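Local coordinates for protein Lic12234 (Leptospira interrogans, PDB 4TZH) that is of unknown function but, as a leucine-rich repeat protein of a human pathogen, may act as a virulence factor, at residues 95-100 with 118-123; 138-143 with 161-166. All coordinates share one frame; numbering follows the deposited sequence. Where two conformers were deposited one is given.

Contact 1: residues 95-100 with 118-123; sequences NGNSLS and NNNQLT
Asn97 O is gripped from the segment 118-123 by the amide of Gln121, whose NE2 donates to it over 3.0 Å, almost straight and in the plane of the carbonyl. A water donates to the same oxygen and to Asn119 O, tying the two loops together again. Gln121 suits this place because its long chain, bent at chi2, folds back over the neighbouring loop; its OE1 then lies 3.2 Å from Ser98 CA. Asn120 is buried, and its amide does the work between the loops. With CG anti to its carbonyl carbon (chi1 -82°), it lies alongside Leu99 and sets OD1 3.1 Å from Leu99 N, an N-H...O angle of 164°. Its ND2 turns to Leu117 O and Leu94 O, so both ends of the amide satisfy buried backbone. Asn97 uses its own amide likewise, toward Leu94, Ile71 and Ile76. Backbone bonds complete the contact: Gly96 N to Asn118 O at 2.9 Å, Asn97 N to Asn119 O, and Gln121 N to Leu99 O at 2.8 Å. Gly96 sits at positive phi (71°), a conformation that glycine adopts easily. Apolar packing is slight, Leu99 CB meeting Leu122 CD2 at 4.1 Å. Asparagines stacked turn upon turn, each serving the backbone of its own coil and of the preceding one, form the row characteristic of the leucine-rich repeat solenoid.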
loop_
_atom_site.group_PDB
_atom_site.type_symbol
_atom_site.label_atom_id
_atom_site.label_comp_id
_atom_site.label_asym_id
_atom_site.label_seq_id
_atom_site.Cartn_x
_atom_site.Cartn_y
_atom_site.Cartn_z
ATOM N N ASN A 95 1.076 -4.238 -5.261
ATOM C CA ASN A 95 1.532 -5.477 -5.884
ATOM C C ASN A 95 2.238 -5.210 -7.214
ATOM O O ASN A 95 1.833 -4.300 -7.941
ATOM C CB ASN A 95 0.388 -6.415 -6.062
ATOM C CG ASN A 95 -0.824 -5.790 -6.637
ATOM O OD1 ASN A 95 -1.450 -4.902 -5.995
ATOM N ND2 ASN A 95 -1.188 -6.232 -7.838
ATOM N N GLY A 96 3.227 -6.041 -7.536
ATOM C CA GLY A 96 3.910 -5.899 -8.811
ATOM C C GLY A 96 4.785 -4.671 -8.854
ATOM O O GLY A 96 4.581 -3.794 -9.706
ATOM N N ASN A 97 5.743 -4.565 -7.934
ATOM C CA ASN A 97 6.642 -3.416 -7.911
ATOM C C ASN A 97 8.071 -3.881 -7.636
ATOM O O ASN A 97 8.370 -5.068 -7.800
ATOM C CB ASN A 97 6.147 -2.363 -6.904
ATOM C CG ASN A 97 5.128 -1.446 -7.502
ATOM O OD1 ASN A 97 5.488 -0.690 -8.409
ATOM N ND2 ASN A 97 3.852 -1.513 -7.066
ATOM N N SER A 98 8.968 -2.938 -7.313
ATOM C CA SER A 98 10.371 -3.222 -7.076
ATOM C C SER A 98 10.762 -2.973 -5.638
ATOM O O SER A 98 11.857 -2.460 -5.365
ATOM C CB SER A 98 11.201 -2.366 -8.026
ATOM O OG SER A 98 10.856 -2.715 -9.353
ATOM N N LEU A 99 9.875 -3.312 -4.690
ATOM C CA LEU A 99 10.181 -3.081 -3.289
ATOM C C LEU A 99 11.030 -4.168 -2.674
ATOM O O LEU A 99 10.616 -5.324 -2.652
ATOM C CB LEU A 99 8.902 -2.901 -2.459
ATOM C CG LEU A 99 8.100 -1.663 -2.782
ATOM C CD1 LEU A 99 6.661 -1.841 -2.276
ATOM C CD2 LEU A 99 8.745 -0.417 -2.197
ATOM N N SER A 100 12.212 -3.792 -2.145
ATOM C CA SER A 100 13.039 -4.752 -1.426
ATOM C C SER A 100 12.927 -4.481 0.072
ATOM O O SER A 100 13.226 -5.366 0.883
ATOM C CB SER A 100 14.489 -4.742 -1.905
ATOM O OG SER A 100 15.073 -3.454 -1.824
ATOM N N ASN A 118 1.936 -8.270 -2.925
ATOM C CA ASN A 118 2.306 -9.448 -3.732
ATOM C C ASN A 118 3.307 -9.058 -4.813
ATOM O O ASN A 118 3.252 -7.950 -5.333
ATOM C CB ASN A 118 1.102 -10.025 -4.467
ATOM C CG ASN A 118 -0.173 -10.067 -3.676
ATOM O OD1 ASN A 118 -0.619 -9.053 -3.105
ATOM N ND2 ASN A 118 -0.865 -11.193 -3.794
ATOM N N ASN A 119 4.166 -10.002 -5.212
ATOM C CA ASN A 119 5.081 -9.771 -6.324
ATOM C C ASN A 119 5.963 -8.555 -6.174
ATOM O O ASN A 119 5.987 -7.665 -7.042
ATOM C CB ASN A 119 4.290 -9.732 -7.654
ATOM C CG ASN A 119 3.504 -10.985 -7.911
ATOM O OD1 ASN A 119 2.278 -11.003 -7.822
ATOM N ND2 ASN A 119 4.200 -12.062 -8.192
ATOM N N ASN A 120 6.709 -8.536 -5.082
ATOM C CA ASN A 120 7.763 -7.565 -4.789
ATOM C C ASN A 120 8.986 -8.396 -4.394
ATOM O O ASN A 120 9.007 -9.619 -4.645
ATOM C CB ASN A 120 7.344 -6.557 -3.714
ATOM C CG ASN A 120 6.521 -5.452 -4.315
ATOM O OD1 ASN A 120 7.079 -4.532 -4.930
ATOM N ND2 ASN A 120 5.211 -5.503 -4.142
ATOM N N GLN A 121 10.048 -7.755 -3.894
ATOM C CA GLN A 121 11.225 -8.532 -3.536
ATOM C C GLN A 121 11.553 -8.326 -2.053
ATOM O O GLN A 121 12.723 -8.221 -1.658
ATOM C CB GLN A 121 12.386 -8.126 -4.474
ATOM C CG GLN A 121 12.054 -8.322 -5.962
ATOM C CD GLN A 121 11.330 -7.115 -6.511
ATOM O OE1 GLN A 121 11.658 -5.979 -6.165
ATOM N NE2 GLN A 121 10.278 -7.329 -7.306
ATOM N N LEU A 122 10.510 -8.235 -1.214
ATOM C CA LEU A 122 10.724 -7.963 0.203
ATOM C C LEU A 122 11.413 -9.115 0.891
ATOM O O LEU A 122 11.093 -10.274 0.645
ATOM C CB LEU A 122 9.411 -7.688 0.923
ATOM C CG LEU A 122 8.648 -6.436 0.463
ATOM C CD1 LEU A 122 7.186 -6.493 0.980
ATOM C CD2 LEU A 122 9.338 -5.163 0.936
ATOM N N THR A 123 12.343 -8.794 1.778
ATOM C CA THR A 123 13.053 -9.801 2.547
ATOM C C THR A 123 12.508 -9.874 3.951
ATOM O O THR A 123 12.645 -10.899 4.605
ATOM C CB THR A 123 14.578 -9.607 2.508
ATOM O OG1 THR A 123 14.876 -8.357 3.132
ATOM C CG2 THR A 123 15.118 -9.642 1.093
HETATM O O HOH W 1 7.500 -7.176 -9.443
HETATM O O HOH W 2 12.693 -6.110 3.372
HETATM O O HOH W 3 16.085 -6.406 1.665
#

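Contact 2: residues 138-143 with 161-166; sequences LSLSSN and LNLWDN
Leu138 O and Asn162 O carry the parallel strand pairing: Asn162 N donates to the first at 2.9 Å and Leu140 N to the second at 2.8 Å. Past the strands, Ser142 N continues the backbone bonding to Trp164 O.

Among side-chain amides, Asn166 ND2 reaches Leu140 O at 3.0 Å with an N-H...O angle of 168°, while Asn143 ND2 approaches that oxygen from the opposite face of its plane and also donates to Leu117 O; Asn143 OD1 accepts from Leu122 N. The same ND2 of Asn166 also donates to Leu163 O, and Asn166 OD1 makes a weak bond to Asn143 N besides accepting from Leu145 N. Asparagine is short enough to stay beside the turn, yet offers both donor and acceptor.

One charged group takes part: Asp165, with CG anti to its backbone N (chi1 -174°), offers the anti lone pair of OD2 to Ser142 OG at 2.6 Å.

Apolar contacts follow in the interior, Leu138 CD2 on Leu161 CD1 at 3.9 Å and Leu140 CD1 on Leu163 CD2 at 3.8 Å, branched leucines lying side by side.

Buried carbonyls are thus satisfied by asparagine amides beside a leucine core, whereas the short Ser142-Asp165 bond joins the two turns through an exposed carboxylate.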
loop_
_atom_site.group_PDB
_atom_site.type_symbol
_atom_site.label_atom_id
_atom_site.label_comp_id
_atom_site.label_asym_id
_atom_site.label_seq_id
_atom_site.Cartn_x
_atom_site.Cartn_y
_atom_site.Cartn_z
ATOM N N LEU A 138 -3.324 -8.756 4.857
ATOM C CA LEU A 138 -1.951 -8.447 4.473
ATOM C C LEU A 138 -1.499 -9.530 3.513
ATOM O O LEU A 138 -1.406 -10.694 3.931
ATOM C CB LEU A 138 -1.047 -8.370 5.691
ATOM C CG LEU A 138 0.441 -8.140 5.463
ATOM C CD1 LEU A 138 0.705 -6.868 4.633
ATOM C CD2 LEU A 138 1.188 -8.065 6.792
ATOM N N SER A 139 -1.206 -9.152 2.260
ATOM C CA SER A 139 -0.808 -10.115 1.257
ATOM C C SER A 139 0.627 -9.906 0.871
ATOM O O SER A 139 0.979 -8.799 0.442
ATOM C CB SER A 139 -1.722 -9.989 0.062
ATOM O OG SER A 139 -1.460 -11.111 -0.755
ATOM N N LEU A 140 1.453 -10.915 1.087
ATOM C CA LEU A 140 2.899 -10.865 0.839
ATOM C C LEU A 140 3.294 -12.013 -0.085
ATOM O O LEU A 140 4.467 -12.406 -0.076
ATOM C CB LEU A 140 3.655 -10.997 2.186
ATOM C CG LEU A 140 3.506 -9.772 3.093
ATOM C CD1 LEU A 140 3.801 -10.128 4.530
ATOM C CD2 LEU A 140 4.391 -8.623 2.598
ATOM N N SER A 141 2.369 -12.516 -0.895
ATOM C CA SER A 141 2.743 -13.653 -1.712
ATOM C C SER A 141 3.782 -13.289 -2.742
ATOM O O SER A 141 3.865 -12.130 -3.168
ATOM C CB SER A 141 1.538 -14.281 -2.389
ATOM O OG SER A 141 0.833 -13.323 -3.161
ATOM N N SER A 142 4.606 -14.267 -3.130
ATOM C CA SER A 142 5.640 -14.025 -4.131
ATOM C C SER A 142 6.554 -12.873 -3.802
ATOM O O SER A 142 6.689 -11.926 -4.574
ATOM C CB SER A 142 5.024 -13.859 -5.516
ATOM O OG SER A 142 4.299 -15.023 -5.873
ATOM N N ASN A 143 7.217 -12.970 -2.663
ATOM C CA ASN A 143 8.245 -12.023 -2.240
ATOM C C ASN A 143 9.522 -12.832 -1.999
ATOM O O ASN A 143 9.648 -13.939 -2.531
ATOM C CB ASN A 143 7.787 -11.223 -1.024
ATOM C CG ASN A 143 7.040 -9.984 -1.469
ATOM O OD1 ASN A 143 7.665 -8.977 -1.787
ATOM N ND2 ASN A 143 5.719 -10.044 -1.589
ATOM N N LEU A 161 -3.393 -13.509 6.554
ATOM C CA LEU A 161 -1.981 -13.237 6.326
ATOM C C LEU A 161 -1.547 -14.169 5.185
ATOM O O LEU A 161 -1.545 -15.393 5.395
ATOM C CB LEU A 161 -1.135 -13.493 7.586
ATOM C CG LEU A 161 0.366 -13.353 7.421
ATOM C CD1 LEU A 161 0.755 -11.927 7.010
ATOM C CD2 LEU A 161 1.093 -13.725 8.729
ATOM N N ASN A 162 -1.235 -13.634 3.995
ATOM C CA ASN A 162 -0.905 -14.502 2.864
ATOM C C ASN A 162 0.583 -14.460 2.584
ATOM O O ASN A 162 1.113 -13.413 2.194
ATOM C CB ASN A 162 -1.733 -14.075 1.660
ATOM C CG ASN A 162 -1.660 -15.127 0.589
ATOM O OD1 ASN A 162 -0.599 -15.677 0.326
ATOM N ND2 ASN A 162 -2.842 -15.513 0.055
ATOM N N LEU A 163 1.235 -15.592 2.800
ATOM C CA LEU A 163 2.687 -15.736 2.618
ATOM C C LEU A 163 2.995 -16.730 1.510
ATOM O O LEU A 163 4.122 -17.214 1.435
ATOM C CB LEU A 163 3.380 -16.204 3.935
ATOM C CG LEU A 163 3.109 -15.279 5.138
ATOM C CD1 LEU A 163 3.708 -15.869 6.415
ATOM C CD2 LEU A 163 3.689 -13.901 4.905
ATOM N N TRP A 164 2.016 -17.039 0.632
ATOM C CA TRP A 164 2.286 -18.009 -0.431
ATOM C C TRP A 164 3.516 -17.649 -1.252
ATOM O O TRP A 164 3.820 -16.476 -1.458
ATOM C CB TRP A 164 1.113 -18.082 -1.405
ATOM C CG TRP A 164 -0.114 -18.797 -0.874
ATOM C CD1 TRP A 164 -0.165 -19.791 0.062
ATOM C CD2 TRP A 164 -1.452 -18.612 -1.336
ATOM N NE1 TRP A 164 -1.476 -20.222 0.227
ATOM C CE2 TRP A 164 -2.283 -19.497 -0.602
ATOM C CE3 TRP A 164 -2.042 -17.753 -2.262
ATOM C CZ2 TRP A 164 -3.667 -19.565 -0.806
ATOM C CZ3 TRP A 164 -3.414 -17.820 -2.467
ATOM C CH2 TRP A 164 -4.212 -18.698 -1.727
ATOM N N ASP A 165 4.195 -18.677 -1.773
ATOM C CA ASP A 165 5.345 -18.483 -2.658
ATOM C C ASP A 165 6.447 -17.613 -2.063
ATOM O O ASP A 165 6.936 -16.667 -2.707
ATOM C CB ASP A 165 4.918 -18.001 -4.056
ATOM C CG ASP A 165 6.068 -17.922 -5.066
ATOM O OD1 ASP A 165 6.989 -18.769 -4.991
ATOM O OD2 ASP A 165 6.047 -17.013 -5.927
ATOM N N ASN A 166 6.871 -17.961 -0.849
ATOM C CA ASN A 166 8.059 -17.367 -0.214
ATOM C C ASN A 166 8.913 -18.545 0.236
ATOM O O ASN A 166 9.100 -18.768 1.441
ATOM C CB ASN A 166 7.710 -16.445 0.956
ATOM C CG ASN A 166 7.232 -15.112 0.496
ATOM O OD1 ASN A 166 8.037 -14.233 0.161
ATOM N ND2 ASN A 166 5.892 -14.929 0.486
#

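Contact 1 comes before contact 2 along the chain, and their centres lie about 10 Å apart on the same side of the protein's centre. Both join successive coils of one solenoid, whose strands form a single parallel sheet: contact 1 links the loops after strands 91-93 and 114-116, and contact 2 joins strands 137-139 and 160-162 with the turns that follow. The middle coils touch directly, Ser141 O lying 3.0 Å from Asn119 N, a probable hydrogen bond. Contact 2 lies nearer the C-terminal end, where strand 186-188 closes the sheet and Glu188 accepts from Trp164. The same asparagine and backbone bonding thus repeats along the leucine-rich repeat solenoid, joining each of these coils to the next.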